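Local coordinates for Xaa-Pro dipeptidase (Pyrococcus horikoshii, PDB 1WY2), which probably splits dipeptides that carry a C-terminal proline, as a homodimeric prolidase of the M24B metallopeptidase family with two metal ions per subunit, at residues A[214-218]-A[219-223]; A[139-142]-A[143-147]; A[129-132]-A[133-137]; A[25-28]-A[29-32]. All coordinates share one frame; numbering follows the deposited sequence.

Interaction 1 of 4, residues A[214-218]-A[219-223]; sequences GALYQ and HYNSD. With ZN (zinc ion), chain D; ZN (zinc ion), chain E.
Tyr217 and Tyr220 pair across a tight beta hairpin, in which a type I' turn joins strands 208-217 and 220-229 of the metallopeptidase domain. Tyr217 N donates to Tyr220 O at 2.8 Å. Tyr220 N returns a bond to Tyr217 O at 3.0 Å. Gln218 and His219 fill the corner with positive phi values, as a type I' turn requires.

Leu216 and Asn221 share the face that the two tyrosines do not. CB of Leu216 lies 4.0 Å from Asn221 OD1. With CG anti to the backbone N (chi1 171°), the branch turns its CD1 toward the other strand. That methyl comes to 3.6 Å from Asn221 OD1 and 3.5 Å from Tyr220 O. Asn221 ND2 is bonded to Gly290 O, which holds the amide that CD1 touches.

On the tyrosine face, Gln218 O sits in plane at the edge of the Tyr220 ring, next to CD1. Further from the turn, a side chain joins the strands. Ser222 OG accepts the N-H of Ala215 at 2.8 Å in a nearly straight bond (166°). The same hydroxyl has a weak bond to Ala139 O on helix 130-153.

The hairpin strand then reaches the dinuclear site, where Asp223 bridges the two zinc ions. Its OD1 binds the zinc of chain D at 2.0 Å and its OD2 the zinc of chain E at 2.1 Å.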
loop_
_atom_site.group_PDB
_atom_site.type_symbol
_atom_site.label_atom_id
_atom_site.label_comp_id
_atom_site.label_asym_id
_atom_site.label_seq_id
_atom_site.Cartn_x
_atom_site.Cartn_y
_atom_site.Cartn_z
ATOM N N GLY A 214 14.414 -1.473 -0.705
ATOM C CA GLY A 214 14.241 -2.665 0.099
ATOM C C GLY A 214 13.455 -3.702 -0.671
ATOM O O GLY A 214 12.766 -3.380 -1.634
ATOM N N ALA A 215 13.558 -4.953 -0.249
ATOM C CA ALA A 215 12.838 -6.017 -0.921
ATOM C C ALA A 215 11.861 -6.706 0.015
ATOM O O ALA A 215 12.149 -6.892 1.198
ATOM C CB ALA A 215 13.826 -7.041 -1.477
ATOM N N LEU A 216 10.698 -7.059 -0.522
ATOM C CA LEU A 216 9.695 -7.804 0.229
ATOM C C LEU A 216 9.986 -9.207 -0.289
ATOM O O LEU A 216 9.860 -9.464 -1.486
ATOM C CB LEU A 216 8.279 -7.377 -0.168
ATOM C CG LEU A 216 7.148 -8.248 0.395
ATOM C CD1 LEU A 216 7.205 -8.261 1.917
ATOM C CD2 LEU A 216 5.804 -7.722 -0.086
ATOM N N TYR A 217 10.400 -10.096 0.604
ATOM C CA TYR A 217 10.763 -11.456 0.229
ATOM C C TYR A 217 10.097 -12.450 1.161
ATOM O O TYR A 217 10.313 -12.421 2.373
ATOM C CB TYR A 217 12.283 -11.609 0.314
ATOM C CG TYR A 217 12.806 -13.002 0.035
ATOM C CD1 TYR A 217 12.882 -13.494 -1.265
ATOM C CD2 TYR A 217 13.256 -13.815 1.076
ATOM C CE1 TYR A 217 13.403 -14.764 -1.526
ATOM C CE2 TYR A 217 13.776 -15.083 0.828
ATOM C CZ TYR A 217 13.848 -15.550 -0.474
ATOM O OH TYR A 217 14.374 -16.800 -0.719
ATOM N N GLN A 218 9.287 -13.331 0.586
ATOM C CA GLN A 218 8.590 -14.338 1.362
ATOM C C GLN A 218 7.947 -13.740 2.615
ATOM O O GLN A 218 8.103 -14.252 3.727
ATOM C CB GLN A 218 9.555 -15.484 1.695
ATOM C CG GLN A 218 9.835 -16.365 0.472
ATOM C CD GLN A 218 10.965 -17.365 0.666
ATOM O OE1 GLN A 218 11.111 -17.964 1.728
ATOM N NE2 GLN A 218 11.759 -17.562 -0.382
ATOM N N HIS A 219 7.234 -12.635 2.396
ATOM C CA HIS A 219 6.488 -11.916 3.428
ATOM C C HIS A 219 7.257 -10.980 4.356
ATOM O O HIS A 219 6.643 -10.183 5.072
ATOM C CB HIS A 219 5.681 -12.916 4.260
ATOM C CG HIS A 219 4.644 -13.651 3.470
ATOM N ND1 HIS A 219 3.488 -13.050 3.020
ATOM C CD2 HIS A 219 4.605 -14.927 3.019
ATOM C CE1 HIS A 219 2.782 -13.924 2.325
ATOM N NE2 HIS A 219 3.438 -15.071 2.310
ATOM N N TYR A 220 8.584 -11.055 4.344
ATOM C CA TYR A 220 9.377 -10.183 5.203
ATOM C C TYR A 220 10.102 -9.098 4.424
ATOM O O TYR A 220 10.334 -9.227 3.227
ATOM C CB TYR A 220 10.348 -11.004 6.053
ATOM C CG TYR A 220 9.615 -11.750 7.144
ATOM C CD1 TYR A 220 8.891 -12.905 6.854
ATOM C CD2 TYR A 220 9.566 -11.251 8.446
ATOM C CE1 TYR A 220 8.131 -13.544 7.829
ATOM C CE2 TYR A 220 8.803 -11.883 9.436
ATOM C CZ TYR A 220 8.088 -13.030 9.113
ATOM O OH TYR A 220 7.314 -13.658 10.062
ATOM N N ASN A 221 10.455 -8.024 5.120
ATOM C CA ASN A 221 11.096 -6.877 4.488
ATOM C C ASN A 221 12.564 -6.639 4.809
ATOM O O ASN A 221 13.115 -7.201 5.753
ATOM C CB ASN A 221 10.305 -5.617 4.854
ATOM C CG ASN A 221 8.893 -5.634 4.297
ATOM O OD1 ASN A 221 8.660 -5.233 3.160
ATOM N ND2 ASN A 221 7.942 -6.113 5.097
ATOM N N SER A 222 13.182 -5.788 3.990
ATOM C CA SER A 222 14.575 -5.382 4.156
ATOM C C SER A 222 14.590 -3.878 3.878
ATOM O O SER A 222 13.670 -3.347 3.251
ATOM C CB SER A 222 15.492 -6.123 3.176
ATOM O OG SER A 222 15.054 -5.964 1.840
ATOM N N ASP A 223 15.627 -3.191 4.333
ATOM C CA ASP A 223 15.692 -1.744 4.164
ATOM C C ASP A 223 17.153 -1.321 4.211
ATOM O O ASP A 223 17.869 -1.659 5.153
ATOM C CB ASP A 223 14.903 -1.095 5.308
ATOM C CG ASP A 223 14.571 0.358 5.060
ATOM O OD1 ASP A 223 15.046 0.940 4.062
ATOM O OD2 ASP A 223 13.821 0.911 5.891
HETATM ZN ZN ZN D . 15.306 2.932 4.003
HETATM ZN ZN ZN E . 14.260 2.691 6.970
#

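Interaction 2 of 4, residues A[139-142]-A[143-147]; sequences ACEI and ADKAV
Residues 139-147 form one unbroken run of alpha helix, with backbone bonds such as Asp144 N to Cys140 O (2.8 Å) and Ala146 N to Ile142 O (3.0 Å) linking each residue to the fourth one before it.

Asp144 folds its carboxylate back along its own helix. CG stands beside the backbone N (chi1 -83°), which brings OD2 to 3.3 Å from Cys140 O. Both atoms are acceptors, so no bond joins them; the donors come from the loop near the C terminus. Thr346 OG1 bonds OD1 and Lys345 N bonds OD2. A leucine here has no carboxylate, and the N-H of Lys345 and the hydroxyl of Thr346 would probably be left without this partner.

Glu141 and Lys145 lie one turn apart on a more open side. The extended lysine chain starts with CG 3.4 Å from Glu141 O. Its NZ stays 4.4 Å from Glu141 OE1, beyond a salt bridge. A water spans the gap, accepting from Lys145 NZ at 2.7 Å and donating to Glu141 OE1 at 3.1 Å. The same OE1 has a direct salt bridge to Lys138.

The small and apolar side chains face inward. Cys140 and Ala143 rest on Ser222 of strand 220-229. Ile142 packs on Ala215 and Tyr217 of strand 208-217, and Ala146 on Leu213. Met171 of helix 160-173 touches both Ile142 and Ala146, so this helix lies against the hairpin and a second helix.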
loop_
_atom_site.group_PDB
_atom_site.type_symbol
_atom_site.label_atom_id
_atom_site.label_comp_id
_atom_site.label_asym_id
_atom_site.label_seq_id
_atom_site.Cartn_x
_atom_site.Cartn_y
_atom_site.Cartn_z
ATOM N N ALA A 139 16.266 -11.247 2.453
ATOM C CA ALA A 139 15.682 -10.061 1.833
ATOM C C ALA A 139 16.748 -8.970 1.796
ATOM O O ALA A 139 16.822 -8.183 0.850
ATOM C CB ALA A 139 14.469 -9.582 2.633
ATOM N N CYS A 140 17.574 -8.926 2.835
ATOM C CA CYS A 140 18.637 -7.935 2.909
ATOM C C CYS A 140 19.718 -8.246 1.880
ATOM O O CYS A 140 20.367 -7.340 1.360
ATOM C CB CYS A 140 19.241 -7.902 4.318
ATOM S SG CYS A 140 18.155 -7.176 5.578
ATOM N N GLU A 141 19.912 -9.529 1.588
ATOM C CA GLU A 141 20.908 -9.939 0.601
ATOM C C GLU A 141 20.453 -9.433 -0.765
ATOM O O GLU A 141 21.257 -8.968 -1.572
ATOM C CB GLU A 141 21.033 -11.465 0.572
ATOM C CG GLU A 141 22.178 -11.977 -0.287
ATOM C CD GLU A 141 22.202 -13.491 -0.383
ATOM O OE1 GLU A 141 21.384 -14.055 -1.140
ATOM O OE2 GLU A 141 23.036 -14.117 0.306
ATOM N N ILE A 142 19.151 -9.533 -1.015
ATOM C CA ILE A 142 18.567 -9.070 -2.266
ATOM C C ILE A 142 18.675 -7.545 -2.340
ATOM O O ILE A 142 18.943 -6.983 -3.404
ATOM C CB ILE A 142 17.081 -9.500 -2.375
ATOM C CG1 ILE A 142 17.000 -11.025 -2.505
ATOM C CG2 ILE A 142 16.412 -8.821 -3.570
ATOM C CD1 ILE A 142 15.593 -11.568 -2.540
ATOM N N ALA A 143 18.479 -6.879 -1.205
ATOM C CA ALA A 143 18.568 -5.419 -1.167
ATOM C C ALA A 143 20.010 -4.990 -1.434
ATOM O O ALA A 143 20.249 -4.012 -2.141
ATOM C CB ALA A 143 18.101 -4.893 0.193
ATOM N N ASP A 144 20.969 -5.721 -0.865
ATOM C CA ASP A 144 22.384 -5.408 -1.081
ATOM C C ASP A 144 22.708 -5.498 -2.570
ATOM O O ASP A 144 23.401 -4.642 -3.120
ATOM C CB ASP A 144 23.293 -6.376 -0.307
ATOM C CG ASP A 144 23.481 -5.978 1.148
ATOM O OD1 ASP A 144 23.604 -4.765 1.428
ATOM O OD2 ASP A 144 23.531 -6.882 2.010
ATOM N N LYS A 145 22.208 -6.542 -3.221
ATOM C CA LYS A 145 22.450 -6.722 -4.650
ATOM C C LYS A 145 21.846 -5.571 -5.444
ATOM O O LYS A 145 22.416 -5.121 -6.440
ATOM C CB LYS A 145 21.855 -8.048 -5.133
ATOM C CG LYS A 145 22.626 -9.270 -4.673
ATOM C CD LYS A 145 21.987 -10.546 -5.184
ATOM C CE LYS A 145 22.824 -11.756 -4.801
ATOM N NZ LYS A 145 22.220 -13.022 -5.306
ATOM N N ALA A 146 20.691 -5.089 -4.992
ATOM C CA ALA A 146 20.015 -3.994 -5.674
ATOM C C ALA A 146 20.810 -2.699 -5.545
ATOM O O ALA A 146 20.939 -1.947 -6.507
ATOM C CB ALA A 146 18.614 -3.809 -5.110
ATOM N N VAL A 147 21.341 -2.443 -4.355
ATOM C CA VAL A 147 22.126 -1.234 -4.135
ATOM C C VAL A 147 23.398 -1.254 -4.981
ATOM O O VAL A 147 23.782 -0.236 -5.559
ATOM C CB VAL A 147 22.508 -1.077 -2.649
ATOM C CG1 VAL A 147 23.462 0.100 -2.475
ATOM C CG2 VAL A 147 21.250 -0.858 -1.820
HETATM O O HOH W 1 20.150 -12.776 -3.640
#

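Interaction 3 of 4, residues A[129-132]-A[133-137]; sequences SEKE and IKIIE
A capping box of Ser129 and Glu132 starts helix 130-153, and Ser129 O accepts from Ile133 N at 2.9 Å. Ser129 is the N-cap. Its OG accepts from Glu132 N at 3.1 Å. In return, Glu132 OE1 accepts from Ser129 N at 3.0 Å through its anti lone pair, with an angle of 163° at the hydrogen. The glutamate chain reaches back because its CG lies beside the backbone N (chi1 -71°) and the chain is extended beyond it.

Ordinary helix bonds follow. Ile136 N donates to Glu132 O at 2.9 Å. The bond from Ile135 N to Lys131 O is weak, at 3.4 Å.

The isoleucines run their CG1 branches past the carbonyls of the preceding turn. Ile133 CG1 is 3.3 Å from Ser129 O, and Ile135 CG1 is 3.3 Å from Lys131 O. Lys131 and Ile135 lie side by side and point the same way, with Lys131 NZ 4.1 Å from Ile135 CD1. Ile135 and Ile136 also touch Tyr220 of the hairpin.

Glu132 is buried, and both of its oxygens are used. OE2 takes a hydrogen bond with Tyr220 OH. A carboxylate held at the positive end of a helix would probably be stabilised as the anion, and here it also links that end to the hairpin.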
loop_
_atom_site.group_PDB
_atom_site.type_symbol
_atom_site.label_atom_id
_atom_site.label_comp_id
_atom_site.label_asym_id
_atom_site.label_seq_id
_atom_site.Cartn_x
_atom_site.Cartn_y
_atom_site.Cartn_z
ATOM N N SER A 129 12.016 -14.822 15.381
ATOM C CA SER A 129 12.483 -16.185 15.604
ATOM C C SER A 129 13.663 -16.420 14.666
ATOM O O SER A 129 13.890 -15.640 13.739
ATOM C CB SER A 129 11.374 -17.185 15.276
ATOM O OG SER A 129 11.070 -17.175 13.886
ATOM N N GLU A 130 14.412 -17.492 14.900
ATOM C CA GLU A 130 15.548 -17.799 14.039
ATOM C C GLU A 130 15.059 -17.954 12.598
ATOM O O GLU A 130 15.744 -17.564 11.654
ATOM C CB GLU A 130 16.238 -19.087 14.499
ATOM C CG GLU A 130 16.741 -19.038 15.934
ATOM C CD GLU A 130 17.511 -20.287 16.323
ATOM O OE1 GLU A 130 16.972 -21.400 16.144
ATOM O OE2 GLU A 130 18.653 -20.155 16.811
ATOM N N LYS A 131 13.866 -18.522 12.440
ATOM C CA LYS A 131 13.274 -18.723 11.120
ATOM C C LYS A 131 12.994 -17.389 10.428
ATOM O O LYS A 131 13.278 -17.226 9.238
ATOM C CB LYS A 131 11.971 -19.521 11.244
ATOM C CG LYS A 131 11.166 -19.615 9.955
ATOM C CD LYS A 131 9.902 -20.447 10.145
ATOM C CE LYS A 131 8.957 -20.312 8.958
ATOM N NZ LYS A 131 8.412 -18.925 8.841
ATOM N N GLU A 132 12.434 -16.440 11.172
ATOM C CA GLU A 132 12.121 -15.128 10.608
ATOM C C GLU A 132 13.391 -14.371 10.246
ATOM O O GLU A 132 13.453 -13.700 9.212
ATOM C CB GLU A 132 11.297 -14.295 11.599
ATOM C CG GLU A 132 9.867 -14.774 11.779
ATOM C CD GLU A 132 9.110 -13.962 12.816
ATOM O OE1 GLU A 132 9.544 -13.939 13.986
ATOM O OE2 GLU A 132 8.081 -13.351 12.461
ATOM N N ILE A 133 14.401 -14.479 11.101
ATOM C CA ILE A 133 15.668 -13.798 10.871
ATOM C C ILE A 133 16.307 -14.255 9.564
ATOM O O ILE A 133 16.832 -13.439 8.808
ATOM C CB ILE A 133 16.640 -14.027 12.052
ATOM C CG1 ILE A 133 16.110 -13.299 13.293
ATOM C CG2 ILE A 133 18.038 -13.528 11.696
ATOM C CD1 ILE A 133 16.865 -13.617 14.575
ATOM N N LYS A 134 16.250 -15.555 9.291
ATOM C CA LYS A 134 16.816 -16.087 8.056
ATOM C C LYS A 134 16.127 -15.492 6.827
ATOM O O LYS A 134 16.781 -15.189 5.828
ATOM C CB LYS A 134 16.696 -17.614 8.028
ATOM C CG LYS A 134 17.577 -18.313 9.051
ATOM C CD LYS A 134 17.396 -19.820 8.996
ATOM C CE LYS A 134 18.284 -20.517 10.015
ATOM N NZ LYS A 134 18.112 -21.997 9.990
ATOM N N ILE A 135 14.810 -15.324 6.899
ATOM C CA ILE A 135 14.066 -14.756 5.780
ATOM C C ILE A 135 14.432 -13.284 5.606
ATOM O O ILE A 135 14.668 -12.822 4.490
ATOM C CB ILE A 135 12.541 -14.867 5.993
ATOM C CG1 ILE A 135 12.151 -16.330 6.227
ATOM C CG2 ILE A 135 11.808 -14.333 4.763
ATOM C CD1 ILE A 135 10.658 -16.544 6.428
ATOM N N ILE A 136 14.480 -12.548 6.711
ATOM C CA ILE A 136 14.829 -11.132 6.651
ATOM C C ILE A 136 16.256 -10.966 6.124
ATOM O O ILE A 136 16.530 -10.072 5.322
ATOM C CB ILE A 136 14.710 -10.467 8.040
ATOM C CG1 ILE A 136 13.234 -10.367 8.435
ATOM C CG2 ILE A 136 15.361 -9.088 8.021
ATOM C CD1 ILE A 136 13.006 -10.110 9.914
ATOM N N GLU A 137 17.165 -11.833 6.561
ATOM C CA GLU A 137 18.549 -11.737 6.105
ATOM C C GLU A 137 18.635 -11.944 4.594
ATOM O O GLU A 137 19.415 -11.275 3.915
ATOM C CB GLU A 137 19.429 -12.754 6.847
ATOM C CG GLU A 137 20.906 -12.689 6.471
ATOM C CD GLU A 137 21.827 -13.023 7.633
ATOM O OE1 GLU A 137 21.473 -13.908 8.442
ATOM O OE2 GLU A 137 22.910 -12.407 7.730
#

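Interaction 4 of 4, residues A[25-28]-A[29-32]; sequences IAKN and PNVY. With GOL (glycerol), chain G.
The apolar contacts centre on Ile25, which packs over Asn30 and Val31 at the start of helix 28-35. Its CG2 lies 3.5 Å from Asn30 CB, the two side chains crossing at about a right angle, and 4.1 Å from Val31 CG2. Lys27 lays its CG 3.6 Å from Pro29 CD.

The backbone bonds make the first turn. Lys27 is the N-cap, and its O accepts from Val31 N at 2.9 Å. A second bond to it from Asn30 N is weak. Asn28 O accepts from Tyr32 N at 3.0 Å. Pro29 has no N-H to offer, which costs little in a first turn. The whole is a strand-to-helix connection in the creatinase/prolidase N-terminal domain, where strand 22-25 gives way to the helix.

Lys27 and Asn30 both reach a glycerol, probably from the crystallisation liquor. With CG anti to the backbone N (chi1 -159°) and the chain extended beyond it, Lys27 runs past Pro29, and its NZ donates to glycerol O1 at 2.9 Å. NZ also forms a salt bridge with Glu292 OE2. A serine here would probably leave the carboxylate of Glu292 without this charge and the Pro29 ring without the methylene that lies against it. Asn30 ND2 donates to glycerol O2 at 3.0 Å and also to Glu94, while Asn30 OD1 accepts from Arg125 NH1.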
loop_
_atom_site.group_PDB
_atom_site.type_symbol
_atom_site.label_atom_id
_atom_site.label_comp_id
_atom_site.label_asym_id
_atom_site.label_seq_id
_atom_site.Cartn_x
_atom_site.Cartn_y
_atom_site.Cartn_z
ATOM N N ILE A 25 -8.838 -10.020 14.470
ATOM C CA ILE A 25 -7.599 -9.657 13.775
ATOM C C ILE A 25 -7.943 -9.491 12.295
ATOM O O ILE A 25 -8.425 -10.433 11.661
ATOM C CB ILE A 25 -6.527 -10.766 13.926
ATOM C CG1 ILE A 25 -6.194 -10.969 15.408
ATOM C CG2 ILE A 25 -5.261 -10.395 13.147
ATOM C CD1 ILE A 25 -5.587 -9.749 16.085
ATOM N N ALA A 26 -7.690 -8.303 11.742
ATOM C CA ALA A 26 -8.018 -8.032 10.343
ATOM C C ALA A 26 -6.896 -7.480 9.461
ATOM O O ALA A 26 -6.994 -7.541 8.235
ATOM C CB ALA A 26 -9.214 -7.092 10.279
ATOM N N LYS A 27 -5.838 -6.938 10.058
ATOM C CA LYS A 27 -4.748 -6.393 9.248
ATOM C C LYS A 27 -3.956 -7.535 8.611
ATOM O O LYS A 27 -3.545 -8.473 9.294
ATOM C CB LYS A 27 -3.830 -5.515 10.102
ATOM C CG LYS A 27 -3.001 -4.530 9.285
ATOM C CD LYS A 27 -2.118 -3.649 10.163
ATOM C CE LYS A 27 -1.390 -2.598 9.328
ATOM N NZ LYS A 27 -0.507 -1.720 10.150
ATOM N N ASN A 28 -3.745 -7.446 7.299
ATOM C CA ASN A 28 -3.041 -8.477 6.539
ATOM C C ASN A 28 -1.798 -9.086 7.179
ATOM O O ASN A 28 -1.685 -10.312 7.279
ATOM C CB ASN A 28 -2.687 -7.956 5.146
ATOM C CG ASN A 28 -3.905 -7.509 4.372
ATOM O OD1 ASN A 28 -4.934 -8.186 4.370
ATOM N ND2 ASN A 28 -3.798 -6.368 3.702
ATOM N N PRO A 29 -0.836 -8.250 7.603
ATOM C CA PRO A 29 0.359 -8.834 8.220
ATOM C C PRO A 29 0.049 -9.655 9.472
ATOM O O PRO A 29 0.674 -10.693 9.708
ATOM C CB PRO A 29 1.240 -7.613 8.507
ATOM C CG PRO A 29 0.253 -6.493 8.643
ATOM C CD PRO A 29 -0.739 -6.782 7.546
ATOM N N ASN A 30 -0.918 -9.203 10.266
ATOM C CA ASN A 30 -1.285 -9.930 11.477
ATOM C C ASN A 30 -2.045 -11.210 11.159
ATOM O O ASN A 30 -1.874 -12.226 11.836
ATOM C CB ASN A 30 -2.113 -9.040 12.410
ATOM C CG ASN A 30 -1.299 -7.898 12.977
ATOM O OD1 ASN A 30 -0.105 -8.050 13.223
ATOM N ND2 ASN A 30 -1.937 -6.756 13.199
ATOM N N VAL A 31 -2.887 -11.170 10.134
ATOM C CA VAL A 31 -3.631 -12.365 9.754
ATOM C C VAL A 31 -2.634 -13.428 9.308
ATOM O O VAL A 31 -2.769 -14.604 9.644
ATOM C CB VAL A 31 -4.618 -12.073 8.607
ATOM C CG1 VAL A 31 -5.243 -13.374 8.108
ATOM C CG2 VAL A 31 -5.694 -11.127 9.097
ATOM N N TYR A 32 -1.622 -13.009 8.553
ATOM C CA TYR A 32 -0.604 -13.942 8.082
ATOM C C TYR A 32 0.229 -14.455 9.250
ATOM O O TYR A 32 0.511 -15.653 9.358
ATOM C CB TYR A 32 0.329 -13.266 7.073
ATOM C CG TYR A 32 1.470 -14.168 6.657
ATOM C CD1 TYR A 32 1.245 -15.262 5.824
ATOM C CD2 TYR A 32 2.757 -13.977 7.163
ATOM C CE1 TYR A 32 2.270 -16.149 5.510
ATOM C CE2 TYR A 32 3.793 -14.863 6.854
ATOM C CZ TYR A 32 3.538 -15.947 6.029
ATOM O OH TYR A 32 4.546 -16.844 5.737
HETATM C C1 GOL G . -1.299 -2.080 14.295
HETATM O O1 GOL G . -1.222 -1.704 12.927
HETATM C C2 GOL G . -1.510 -3.585 14.453
HETATM O O2 GOL G . -0.426 -4.291 13.839
HETATM C C3 GOL G . -1.585 -3.959 15.934
HETATM O O3 GOL G . -2.644 -3.286 16.595
#

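In the fold
The chain meets interaction 4 first, then 3, 2 and 1. They follow in series: none nests in another and none crosses. Each closes only a short local loop, a helix turn in three cases and the hairpin in interaction 1. Interaction 4 lies in the N-terminal domain. Interactions 3 and 2 are successive parts of helix 130-153, with centres about 15 Å apart. Interaction 1, in the metallopeptidase domain, touches all the others. Its Ser222 and Tyr217 pack on interaction 2, and its Tyr220 on interaction 3. Its turn reaches the N-terminal domain, where the ring of His219 stacks with that of Tyr32. Interactions 2 and 4 stay about 13 Å apart at their nearest atoms.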